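Local coordinates for protein toll-receptor-related 2 (Hydra vulgaris, PDB 4W8H) that probably relays signals inside the cell as a Toll-related receptor, its cytoplasmic TIR domain recruiting partners by TIR-TIR association, at residues A[83-94]-A[100-110]. Numbering follows the deposited sequence.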
ATOM      1  N   LEU A  83      -6.583  -3.628  -8.097  1.00 10.12           N
ATOM      2  CA  LEU A  83      -6.891  -2.886  -9.314  1.00 10.82           C
ATOM      3  C   LEU A  83      -8.397  -2.736  -9.535  1.00 12.66           C
ATOM      4  O   LEU A  83      -8.836  -1.854 -10.248  1.00 14.99           O
ATOM      5  CB  LEU A  83      -6.281  -3.565 -10.508  1.00 12.12           C
ATOM      6  CG  LEU A  83      -4.752  -3.563 -10.571  1.00 13.58           C
ATOM      7  CD1 LEU A  83      -4.331  -4.408 -11.765  1.00 16.83           C
ATOM      8  CD2 LEU A  83      -4.190  -2.123 -10.661  1.00 16.16           C
ATOM      9  N   SER A  84      -9.177  -3.602  -8.916  1.00 11.20           N
ATOM     10  CA  SER A  84     -10.641  -3.476  -9.014  1.00 11.95           C
ATOM     11  C   SER A  84     -11.236  -2.541  -7.962  1.00 13.34           C
ATOM     12  O   SER A  84     -12.458  -2.352  -7.879  1.00 15.29           O
ATOM     13  CB  SER A  84     -11.289  -4.872  -8.996  1.00 13.60           C
ATOM     14  OG  SER A  84     -11.281  -5.499  -7.725  1.00 12.19           O
ATOM     15  N   HIS A  85     -10.350  -1.940  -7.175  1.00 14.61           N
ATOM     16  CA  HIS A  85     -10.739  -0.976  -6.193  1.00 17.35           C
ATOM     17  C   HIS A  85      -9.847   0.233  -6.366  1.00 16.06           C
ATOM     18  O   HIS A  85      -9.540   0.634  -7.484  1.00 21.70           O
ATOM     19  CB  HIS A  85     -10.597  -1.603  -4.816  1.00 21.05           C
ATOM     20  CG  HIS A  85     -11.606  -2.658  -4.542  1.00 23.88           C
ATOM     21  ND1 HIS A  85     -12.957  -2.403  -4.550  1.00 30.11           N
ATOM     22  CD2 HIS A  85     -11.465  -3.962  -4.227  1.00 21.98           C
ATOM     23  CE1 HIS A  85     -13.612  -3.514  -4.274  1.00 28.27           C
ATOM     24  NE2 HIS A  85     -12.729  -4.474  -4.060  1.00 21.90           N
ATOM     25  N   GLN A  86      -9.361   0.784  -5.280  1.00 15.66           N
ATOM     26  CA  GLN A  86      -8.508   1.959  -5.372  1.00 14.78           C
ATOM     27  C   GLN A  86      -7.186   1.641  -4.743  1.00 10.38           C
ATOM     28  O   GLN A  86      -7.143   1.038  -3.657  1.00 12.87           O
ATOM     29  CB  GLN A  86      -9.145   3.103  -4.628  1.00 19.41           C
ATOM     30  CG  GLN A  86     -10.541   3.473  -5.071  1.00 23.13           C
ATOM     31  CD  GLN A  86     -11.013   4.640  -4.283  1.00 24.31           C
ATOM     32  OE1 GLN A  86     -10.547   5.767  -4.481  1.00 20.63           O
ATOM     33  NE2 GLN A  86     -11.965   4.394  -3.366  1.00 28.60           N
ATOM     34  N   ILE A  87      -6.120   2.021  -5.447  1.00  9.43           N
ATOM     35  CA  ILE A  87      -4.780   1.835  -4.903  1.00  8.07           C
ATOM     36  C   ILE A  87      -4.022   3.159  -4.882  1.00  6.99           C
ATOM     37  O   ILE A  87      -4.341   4.080  -5.653  1.00  8.71           O
ATOM     38  CB  ILE A  87      -3.974   0.763  -5.644  1.00  8.65           C
ATOM     39  CG1 ILE A  87      -3.713   1.139  -7.094  1.00 10.64           C
ATOM     40  CG2 ILE A  87      -4.651  -0.617  -5.589  1.00 12.36           C
ATOM     41  CD1 ILE A  87      -2.660   0.222  -7.768  1.00 12.58           C
ATOM     42  N   ILE A  88      -3.042   3.214  -3.987  1.00  5.95           N
ATOM     43  CA  ILE A  88      -2.078   4.312  -3.917  1.00  5.83           C
ATOM     44  C   ILE A  88      -0.706   3.711  -4.104  1.00  5.82           C
ATOM     45  O   ILE A  88      -0.169   3.112  -3.170  1.00  6.73           O
ATOM     46  CB  ILE A  88      -2.143   5.039  -2.560  1.00  6.75           C
ATOM     47  CG1 ILE A  88      -3.528   5.608  -2.305  1.00  9.41           C
ATOM     48  CG2 ILE A  88      -1.085   6.138  -2.539  1.00  8.59           C
ATOM     49  CD1 ILE A  88      -3.698   6.132  -0.919  1.00 10.84           C
ATOM     50  N   PRO A  89      -0.145   3.776  -5.317  1.00  6.65           N
ATOM     51  CA  PRO A  89       1.184   3.197  -5.524  1.00  6.27           C
ATOM     52  C   PRO A  89       2.268   4.156  -5.021  1.00  6.59           C
ATOM     53  O   PRO A  89       2.227   5.373  -5.290  1.00  7.52           O
ATOM     54  CB  PRO A  89       1.290   3.085  -7.037  1.00  8.47           C
ATOM     55  CG  PRO A  89      -0.040   3.549  -7.639  1.00  9.99           C
ATOM     56  CD  PRO A  89      -0.734   4.291  -6.566  1.00  6.85           C
ATOM     57  N   ILE A  90       3.192   3.563  -4.262  1.00  6.05           N
ATOM     58  CA  ILE A  90       4.395   4.229  -3.800  1.00  6.38           C
ATOM     59  C   ILE A  90       5.587   3.574  -4.464  1.00  6.23           C
ATOM     60  O   ILE A  90       5.760   2.345  -4.372  1.00  6.95           O
ATOM     61  CB  ILE A  90       4.570   4.108  -2.284  1.00  7.26           C
ATOM     62  CG1 ILE A  90       3.453   4.884  -1.570  1.00  8.41           C
ATOM     63  CG2 ILE A  90       5.965   4.661  -1.868  1.00  9.02           C
ATOM     64  CD1 ILE A  90       3.422   4.654  -0.078  1.00  8.58           C
ATOM     65  N   LEU A  91       6.439   4.360  -5.135  1.00  5.83           N
ATOM     66  CA  LEU A  91       7.714   3.819  -5.612  1.00  6.87           C
ATOM     67  C   LEU A  91       8.711   3.971  -4.497  1.00  6.46           C
ATOM     68  O   LEU A  91       9.249   5.063  -4.272  1.00  7.56           O
ATOM     69  CB  LEU A  91       8.195   4.482  -6.900  1.00  8.26           C
ATOM     70  CG  LEU A  91       9.420   3.822  -7.552  1.00 10.00           C
ATOM     71  CD1 LEU A  91       9.119   2.476  -8.150  1.00 10.55           C
ATOM     72  CD2 LEU A  91      10.026   4.741  -8.599  1.00 13.25           C
ATOM     73  N   TYR A  92       8.922   2.885  -3.764  1.00  5.78           N
ATOM     74  CA  TYR A  92       9.782   2.901  -2.581  1.00  6.26           C
ATOM     75  C   TYR A  92      11.236   2.673  -2.990  1.00  6.29           C
ATOM     76  O   TYR A  92      12.131   3.332  -2.478  1.00  8.03           O
ATOM     77  CB  TYR A  92       9.280   1.877  -1.540  1.00  7.65           C
ATOM     78  CG  TYR A  92      10.263   1.622  -0.431  1.00  8.44           C
ATOM     79  CD1 TYR A  92      10.810   2.657   0.314  1.00  8.85           C
ATOM     80  CD2 TYR A  92      10.705   0.325  -0.183  1.00  8.94           C
ATOM     81  CE1 TYR A  92      11.779   2.383   1.300  1.00  9.38           C
ATOM     82  CE2 TYR A  92      11.652   0.052   0.796  1.00 10.73           C
ATOM     83  CZ  TYR A  92      12.215   1.085   1.493  1.00  9.65           C
ATOM     84  OH  TYR A  92      13.159   0.771   2.426  1.00 12.41           O
ATOM     85  N   ARG A  93      11.460   1.677  -3.826  1.00  7.16           N
ATOM     86  CA  ARG A  93      12.782   1.399  -4.394  1.00  7.90           C
ATOM     87  C   ARG A  93      12.657   1.280  -5.903  1.00  7.50           C
ATOM     88  O   ARG A  93      11.684   0.718  -6.360  1.00  7.91           O
ATOM     89  CB  ARG A  93      13.360   0.122  -3.806  1.00  8.07           C
ATOM     90  CG  ARG A  93      13.731   0.218  -2.336  1.00  9.88           C
ATOM     91  CD  ARG A  93      13.707  -1.193  -1.669  1.00 13.65           C
ATOM     92  NE  ARG A  93      14.580  -2.105  -2.356  1.00 16.53           N
ATOM     93  CZ  ARG A  93      14.440  -3.420  -2.447  1.00 15.12           C
ATOM     94  NH1 ARG A  93      13.386  -4.060  -1.910  1.00 13.82           N
ATOM     95  NH2 ARG A  93      15.378  -4.084  -3.118  1.00 17.64           N
ATOM     96  N   PRO A  94      13.655   1.768  -6.671  1.00  7.92           N
ATOM     97  CA  PRO A  94      13.566   1.673  -8.134  1.00  8.62           C
ATOM     98  C   PRO A  94      13.431   0.228  -8.592  1.00  8.32           C
ATOM     99  O   PRO A  94      14.017  -0.692  -8.023  1.00  8.37           O
ATOM    100  CB  PRO A  94      14.903   2.255  -8.617  1.00 11.44           C
ATOM    101  CG  PRO A  94      15.331   3.170  -7.491  1.00 11.20           C
ATOM    102  CD  PRO A  94      14.914   2.410  -6.240  1.00  9.43           C
ATOM    103  N   PHE A 100       1.000  -2.923 -16.731  1.00 11.86           N
ATOM    104  CA  PHE A 100      -0.342  -2.477 -16.353  1.00 11.21           C
ATOM    105  C   PHE A 100      -0.317  -1.372 -15.308  1.00 10.36           C
ATOM    106  O   PHE A 100      -1.333  -0.732 -15.052  1.00 12.43           O
ATOM    107  CB  PHE A 100      -1.232  -3.660 -15.911  1.00 12.45           C
ATOM    108  CG  PHE A 100      -0.695  -4.416 -14.734  1.00 11.03           C
ATOM    109  CD1 PHE A 100      -0.972  -4.006 -13.451  1.00 11.55           C
ATOM    110  CD2 PHE A 100       0.124  -5.525 -14.917  1.00 13.13           C
ATOM    111  CE1 PHE A 100      -0.473  -4.698 -12.362  1.00 12.33           C
ATOM    112  CE2 PHE A 100       0.636  -6.223 -13.822  1.00 14.83           C
ATOM    113  CZ  PHE A 100       0.329  -5.804 -12.544  1.00 13.86           C
ATOM    114  N   LEU A 101       0.870  -1.070 -14.777  1.00 11.42           N
ATOM    115  CA  LEU A 101       1.073   0.073 -13.893  1.00 11.21           C
ATOM    116  C   LEU A 101       1.889   1.188 -14.523  1.00 12.36           C
ATOM    117  O   LEU A 101       2.108   2.210 -13.861  1.00 15.25           O
ATOM    118  CB  LEU A 101       1.757  -0.358 -12.606  1.00 12.07           C
ATOM    119  CG  LEU A 101       0.969  -1.237 -11.670  1.00 12.15           C
ATOM    120  CD1 LEU A 101       1.806  -1.478 -10.414  1.00 15.13           C
ATOM    121  CD2 LEU A 101      -0.388  -0.624 -11.325  1.00 14.18           C
ATOM    122  N   ASN A 102       2.262   1.034 -15.798  1.00 15.98           N
ATOM    123  CA  ASN A 102       3.205   1.973 -16.433  1.00 18.12           C
ATOM    124  C   ASN A 102       2.556   3.273 -16.892  1.00 15.86           C
ATOM    125  O   ASN A 102       3.228   4.153 -17.448  1.00 19.28           O
ATOM    126  CB  ASN A 102       4.003   1.311 -17.581  1.00 21.53           C
ATOM    127  CG  ASN A 102       3.186   1.105 -18.886  1.00 29.59           C
ATOM    128  OD1 ASN A 102       2.002   1.469 -18.990  1.00 32.43           O
ATOM    129  ND2 ASN A 102       3.852   0.536 -19.905  1.00 35.95           N
ATOM    130  N   HIS A 103       1.258   3.383 -16.672  1.00 13.50           N
ATOM    131  CA  HIS A 103       0.527   4.600 -16.968  0.57 10.91           C
ATOM    132  C   HIS A 103      -0.337   5.024 -15.790  1.00 10.22           C
ATOM    133  O   HIS A 103      -1.366   5.647 -15.962  1.00 11.21           O
ATOM    134  CB  HIS A 103      -0.283   4.476 -18.275  0.57 14.46           C
ATOM    135  CG  HIS A 103      -1.159   3.260 -18.360  0.57 17.88           C
ATOM    136  ND1 HIS A 103      -0.676   2.008 -18.680  0.57 19.50           N
ATOM    137  CD2 HIS A 103      -2.500   3.117 -18.230  0.57 19.76           C
ATOM    138  CE1 HIS A 103      -1.674   1.140 -18.708  0.57 19.96           C
ATOM    139  NE2 HIS A 103      -2.792   1.787 -18.442  0.57 16.10           N
ATOM    140  N   MET A 104       0.098   4.655 -14.586  1.00  9.78           N
ATOM    141  CA  MET A 104      -0.569   5.054 -13.359  1.00 10.12           C
ATOM    142  C   MET A 104       0.344   5.956 -12.526  1.00  9.20           C
ATOM    143  O   MET A 104       1.522   5.651 -12.301  1.00 11.05           O
ATOM    144  CB  MET A 104      -0.912   3.812 -12.554  1.00 12.22           C
ATOM    145  CG  MET A 104      -1.685   4.130 -11.311  1.00 13.32           C
ATOM    146  SD  MET A 104      -2.226   2.711 -10.390  1.00 14.17           S
ATOM    147  CE  MET A 104      -3.345   1.953 -11.529  1.00 16.36           C
ATOM    148  N   THR A 105      -0.173   7.101 -12.105  1.00  7.89           N
ATOM    149  CA  THR A 105       0.598   8.039 -11.310  1.00  7.28           C
ATOM    150  C   THR A 105       0.906   7.449  -9.963  1.00  6.23           C
ATOM    151  O   THR A 105       0.035   6.880  -9.308  1.00  8.35           O
ATOM    152  CB  THR A 105      -0.247   9.319 -11.144  1.00  8.88           C
ATOM    153  OG1 THR A 105      -0.569   9.853 -12.433  1.00 10.17           O
ATOM    154  CG2 THR A 105       0.490  10.344 -10.270  1.00 11.16           C
ATOM    155  N   TYR A 106       2.150   7.622  -9.507  1.00  7.62           N
ATOM    156  CA  TYR A 106       2.558   7.104  -8.230  1.00  6.65           C
ATOM    157  C   TYR A 106       3.233   8.198  -7.390  1.00  8.06           C
ATOM    158  O   TYR A 106       3.654   9.246  -7.903  1.00  9.50           O
ATOM    159  CB  TYR A 106       3.506   5.896  -8.384  1.00  8.93           C
ATOM    160  CG  TYR A 106       4.736   6.066  -9.239  1.00 10.10           C
ATOM    161  CD1 TYR A 106       5.861   6.727  -8.791  1.00 10.92           C
ATOM    162  CD2 TYR A 106       4.788   5.482 -10.490  1.00 14.47           C
ATOM    163  CE1 TYR A 106       6.976   6.857  -9.595  1.00 13.02           C
ATOM    164  CE2 TYR A 106       5.906   5.569 -11.296  1.00 17.88           C
ATOM    165  CZ  TYR A 106       7.006   6.273 -10.835  1.00 17.48           C
ATOM    166  OH  TYR A 106       8.131   6.366 -11.627  1.00 20.93           O
ATOM    167  N   LEU A 107       3.333   7.947  -6.093  1.00  6.77           N
ATOM    168  CA  LEU A 107       4.121   8.773  -5.185  1.00  7.93           C
ATOM    169  C   LEU A 107       5.557   8.254  -5.205  1.00  7.45           C
ATOM    170  O   LEU A 107       5.808   7.111  -4.824  1.00  8.74           O
ATOM    171  CB  LEU A 107       3.566   8.721  -3.758  1.00 10.79           C
ATOM    172  CG  LEU A 107       2.132   9.160  -3.638  1.00 11.05           C
ATOM    173  CD1 LEU A 107       1.654   8.950  -2.222  1.00 15.05           C
ATOM    174  CD2 LEU A 107       1.916  10.589  -4.085  1.00 16.66           C
ATOM    175  N   ASP A 108       6.494   9.111  -5.592  1.00  8.39           N
ATOM    176  CA  ASP A 108       7.842   8.657  -5.865  1.00  8.88           C
ATOM    177  C   ASP A 108       8.744   8.959  -4.671  1.00  8.46           C
ATOM    178  O   ASP A 108       9.306  10.052  -4.581  1.00 11.83           O
ATOM    179  CB  ASP A 108       8.394   9.345  -7.113  1.00 11.43           C
ATOM    180  CG  ASP A 108       9.714   8.737  -7.581  1.00 14.55           C
ATOM    181  OD1 ASP A 108      10.310   7.920  -6.836  1.00 15.06           O
ATOM    182  OD2 ASP A 108      10.161   9.081  -8.701  1.00 16.21           O
ATOM    183  N   TRP A 109       8.929   7.998  -3.782  1.00  8.18           N
ATOM    184  CA  TRP A 109       9.811   8.182  -2.614  1.00  8.21           C
ATOM    185  C   TRP A 109      11.254   8.288  -3.061  1.00  8.49           C
ATOM    186  O   TRP A 109      12.079   8.924  -2.387  1.00  9.48           O
ATOM    187  CB  TRP A 109       9.636   7.002  -1.651  1.00  7.69           C
ATOM    188  CG  TRP A 109      10.603   6.997  -0.503  1.00  8.07           C
ATOM    189  CD1 TRP A 109      11.709   6.264  -0.389  1.00 10.42           C
ATOM    190  CD2 TRP A 109      10.496   7.765   0.701  1.00  7.14           C
ATOM    191  NE1 TRP A 109      12.346   6.527   0.798  1.00  9.82           N
ATOM    192  CE2 TRP A 109      11.604   7.441   1.484  1.00  8.58           C
ATOM    193  CE3 TRP A 109       9.577   8.690   1.179  1.00  8.79           C
ATOM    194  CZ2 TRP A 109      11.822   8.008   2.728  1.00  9.41           C
ATOM    195  CZ3 TRP A 109       9.786   9.259   2.399  1.00 11.03           C
ATOM    196  CH2 TRP A 109      10.905   8.919   3.171  1.00 10.32           C
ATOM    197  N   CYS A 110      11.599   7.717  -4.190  1.00  8.99           N
ATOM    198  CA  CYS A 110      12.970   7.714  -4.657  1.00 10.01           C
ATOM    199  C   CYS A 110      13.427   9.067  -5.152  1.00 11.78           C
ATOM    200  O   CYS A 110      14.647   9.314  -5.235  1.00 15.83           O
ATOM    201  CB  CYS A 110      13.106   6.711  -5.792  1.00 13.62           C
ATOM    202  SG  CYS A 110      12.731   5.043  -5.358  1.00 15.92           S
TER
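P89 and L91 of strand 87-91 grip the short strand 107-108 through backbone bonds: L107 N to P89 O, 2.9 Å and fairly straight at 165°, and L91 N to L107 O, 2.8 Å. W109 N closes the ladder on L91 O with a more bent bond. The L91 side chain runs beside the Y106 ring, both pointing the same way. L91 CB meets Y106 CD1 and CE1, L91 CG approaches C110 SG, and L91 CD2 ends 3.8 Å from Y106 CE1 and 3.6 Å from D108 OD1. The Y106 ring reaches L91 because CG lies between the backbone N and carbonyl carbon (chi1 54°), while Y106 CB rests on P89 CB. With an alanine here in place of Y106, the ring's contacts with L91 CB and CD2 would be lost, which would probably open a gap beside this leucine. Upstream, M104 SD touches both P89 CG and I87 CD1, at 3.6 Å each, and L83 CD1 lies against F100 CD1. On the side of the sheet carrying I90 and L107, I88 CG2 touches L107 CD1 at 3.9 Å, and helix 115-127 packs on both I88 and L107. At the C-terminal end the Y92 and W109 side chains run alongside each other, ring planes oblique at 41°; W18 stacks on Y92 and also meets W109. Strand 107-108 is an outermost strand of the five-stranded parallel sheet, order 2-1-3-4-5, joined to strand 87-91 as in the flavodoxin-like fold of TIR domains.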